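Local coordinates for protein D-alanyl-D-alanine carboxypeptidase (Enterococcus faecalis V583, PDB 5ZHF) that removes the C-terminal D-alanine from peptidoglycan-derived pentapeptides as a zinc-dependent carboxypeptidase and so probably contributes to vancomycin resistance, at residues A[41-49]-A[212-220]. Numbering follows the deposited sequence.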
# COMPACT_ATOMS: atom_id res chain seq x y z
N TRP A 41 2.12 1.62 17.21
CA TRP A 41 1.28 2.39 16.31
C TRP A 41 1.49 2.01 14.83
O TRP A 41 0.53 1.92 14.10
CB TRP A 41 1.51 3.90 16.48
CG TRP A 41 2.83 4.34 16.01
CD1 TRP A 41 4.00 4.29 16.69
CD2 TRP A 41 3.15 4.88 14.72
NE1 TRP A 41 5.03 4.74 15.92
CE2 TRP A 41 4.53 5.10 14.69
CE3 TRP A 41 2.39 5.16 13.58
CZ2 TRP A 41 5.19 5.64 13.58
CZ3 TRP A 41 3.06 5.70 12.48
CH2 TRP A 41 4.43 5.91 12.48
N SER A 42 2.73 1.72 14.46
CA SER A 42 3.08 1.51 13.03
C SER A 42 2.78 0.09 12.59
O SER A 42 2.91 -0.25 11.40
CB SER A 42 4.53 1.87 12.76
OG SER A 42 5.46 1.04 13.45
N LEU A 43 2.38 -0.76 13.53
CA LEU A 43 2.10 -2.16 13.24
C LEU A 43 0.60 -2.47 13.20
O LEU A 43 0.21 -3.64 13.13
CB LEU A 43 2.79 -3.06 14.27
CG LEU A 43 4.28 -3.26 14.11
CD1 LEU A 43 4.78 -4.16 15.24
CD2 LEU A 43 4.62 -3.87 12.75
N ILE A 44 -0.24 -1.43 13.21
CA ILE A 44 -1.67 -1.61 13.11
C ILE A 44 -2.07 -2.45 11.88
O ILE A 44 -1.56 -2.24 10.78
CB ILE A 44 -2.44 -0.27 13.16
CG1 ILE A 44 -3.95 -0.54 13.29
CG2 ILE A 44 -2.11 0.62 11.97
CD1 ILE A 44 -4.78 0.70 13.57
N LEU A 45 -2.90 -3.46 12.11
CA LEU A 45 -3.36 -4.34 11.06
C LEU A 45 -4.70 -3.88 10.52
O LEU A 45 -5.70 -3.81 11.26
CB LEU A 45 -3.45 -5.78 11.59
CG LEU A 45 -3.81 -6.85 10.56
CD1 LEU A 45 -2.83 -6.84 9.39
CD2 LEU A 45 -3.85 -8.23 11.20
N VAL A 46 -4.74 -3.56 9.21
CA VAL A 46 -5.98 -3.22 8.52
C VAL A 46 -6.12 -4.14 7.31
O VAL A 46 -5.25 -4.18 6.44
CB VAL A 46 -6.03 -1.73 8.07
CG1 VAL A 46 -7.27 -1.45 7.22
CG2 VAL A 46 -6.03 -0.85 9.31
N ASN A 47 -7.21 -4.87 7.27
CA ASN A 47 -7.53 -5.78 6.19
C ASN A 47 -9.01 -6.09 6.24
O ASN A 47 -9.69 -5.48 6.98
CB ASN A 47 -6.66 -7.03 6.17
CG ASN A 47 -6.86 -7.94 7.36
OD1 ASN A 47 -7.80 -7.85 8.09
ND2 ASN A 47 -5.95 -8.83 7.51
N ARG A 48 -9.50 -7.04 5.46
CA ARG A 48 -10.94 -7.38 5.51
C ARG A 48 -11.44 -7.86 6.89
O ARG A 48 -12.56 -7.71 7.23
CB ARG A 48 -11.28 -8.33 4.39
CG ARG A 48 -10.73 -7.82 3.09
CD ARG A 48 -11.41 -8.45 1.89
NE ARG A 48 -11.03 -9.83 1.64
CZ ARG A 48 -10.11 -10.19 0.76
NH1 ARG A 48 -9.81 -11.47 0.58
NH2 ARG A 48 -9.52 -9.27 0.05
N GLN A 49 -10.56 -8.45 7.68
CA GLN A 49 -10.91 -8.91 9.02
C GLN A 49 -10.58 -7.92 10.15
O GLN A 49 -10.86 -8.16 11.29
CB GLN A 49 -10.20 -10.26 9.30
CG GLN A 49 -10.63 -11.40 8.39
CD GLN A 49 -10.22 -11.23 6.93
OE1 GLN A 49 -11.00 -11.30 6.04
NE2 GLN A 49 -8.95 -11.00 6.73
N LEU A 212 2.66 -9.06 6.41
CA LEU A 212 2.41 -8.45 7.70
C LEU A 212 1.59 -9.35 8.65
O LEU A 212 1.92 -9.49 9.83
CB LEU A 212 1.71 -7.11 7.52
CG LEU A 212 1.47 -6.30 8.81
CD1 LEU A 212 2.76 -6.05 9.58
CD2 LEU A 212 0.75 -5.00 8.47
N GLU A 213 0.56 -9.99 8.11
CA GLU A 213 -0.27 -10.89 8.89
C GLU A 213 0.53 -12.00 9.58
O GLU A 213 0.31 -12.28 10.77
CB GLU A 213 -1.36 -11.51 8.03
CG GLU A 213 -2.50 -10.58 7.67
CD GLU A 213 -2.26 -9.70 6.44
OE1 GLU A 213 -1.14 -9.75 5.82
OE2 GLU A 213 -3.19 -8.95 6.10
N GLU A 214 1.46 -12.61 8.84
CA GLU A 214 2.35 -13.66 9.36
C GLU A 214 3.25 -13.13 10.45
O GLU A 214 3.42 -13.77 11.50
CB GLU A 214 3.24 -14.23 8.25
CG GLU A 214 2.53 -15.08 7.24
CD GLU A 214 3.46 -15.53 6.12
OE1 GLU A 214 4.04 -14.66 5.44
OE2 GLU A 214 3.63 -16.75 5.92
N TYR A 215 3.83 -11.95 10.20
CA TYR A 215 4.71 -11.31 11.16
C TYR A 215 4.00 -11.08 12.49
O TYR A 215 4.53 -11.41 13.57
CB TYR A 215 5.22 -9.97 10.62
CG TYR A 215 6.16 -9.25 11.56
CD1 TYR A 215 7.46 -9.71 11.75
CD2 TYR A 215 5.75 -8.12 12.25
CE1 TYR A 215 8.32 -9.05 12.59
CE2 TYR A 215 6.60 -7.46 13.11
CZ TYR A 215 7.89 -7.93 13.26
OH TYR A 215 8.77 -7.29 14.08
N LEU A 216 2.80 -10.51 12.41
CA LEU A 216 2.01 -10.21 13.60
C LEU A 216 1.58 -11.49 14.31
O LEU A 216 1.64 -11.54 15.53
CB LEU A 216 0.80 -9.35 13.27
CG LEU A 216 1.17 -7.95 12.77
CD1 LEU A 216 -0.07 -7.21 12.31
CD2 LEU A 216 1.97 -7.16 13.81
N ASN A 217 1.16 -12.50 13.55
CA ASN A 217 0.77 -13.79 14.12
C ASN A 217 1.95 -14.42 14.87
O ASN A 217 1.79 -14.87 16.01
CB ASN A 217 0.22 -14.73 13.03
CG ASN A 217 -0.24 -16.08 13.58
OD1 ASN A 217 -1.24 -16.16 14.29
ND2 ASN A 217 0.49 -17.14 13.24
N THR A 218 3.13 -14.42 14.26
CA THR A 218 4.34 -15.00 14.86
C THR A 218 4.79 -14.28 16.13
O THR A 218 5.34 -14.92 17.02
CB THR A 218 5.50 -15.09 13.85
OG1 THR A 218 5.10 -15.91 12.75
CG2 THR A 218 6.77 -15.69 14.49
N GLU A 219 4.53 -12.98 16.23
CA GLU A 219 4.73 -12.25 17.50
C GLU A 219 3.73 -12.63 18.62
O GLU A 219 3.95 -12.26 19.77
CB GLU A 219 4.69 -10.73 17.27
CG GLU A 219 5.92 -10.18 16.57
CD GLU A 219 6.21 -8.74 16.97
OE1 GLU A 219 5.29 -7.90 16.90
OE2 GLU A 219 7.37 -8.47 17.35
N LYS A 220 2.65 -13.33 18.28
CA LYS A 220 1.67 -13.92 19.23
C LYS A 220 0.93 -12.84 20.01
O LYS A 220 0.20 -12.06 19.41
CB LYS A 220 2.32 -14.92 20.20
CG LYS A 220 2.87 -16.17 19.53
CD LYS A 220 4.08 -16.70 20.29
CE LYS A 220 5.34 -15.92 19.94
NZ LYS A 220 6.29 -15.78 21.08
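L45 and L216 lie alongside one another with their ends running opposite ways, the CD1 methyl of L216 resting 3.7 Å from L45 CB. The same methyl lies 3.7 Å from L43 O, so one methyl touches both a backbone oxygen and a side chain of the loop. L43 CD2 meets the Y215 ring obliquely at CE2, 4.1 Å away. One turn earlier in the helix, L212 CD2 packs against L45 CD1. Leucine suits these places because its forked end touches several neighbours at once. The polar end of the contact is a single hydrogen bond, N47 ND2 to E213 OE2, 3.1 Å long and fairly straight at 162°. Amide and carboxylate are nearly coplanar, and the bond uses the anti lone pair of OE2. E213 arrives there because its chain bends at chi2 (85°). In this M15B peptidase the contact joins the N-terminal loop to the C-terminal helix 212-218. Asparagine can donate to E213 while its OD1 accepts from Q49 N in an Asx turn, a bent bond that probably helps hold the amide's rotation; carboxylate OE2 also takes a salt bridge from R176 NH2. A201 of helix 199-208 touches L43 and Y215. R195 NH2, from strand 193-196, hydrogen-bonds to S42 O and I44 O, holding the loop backbone.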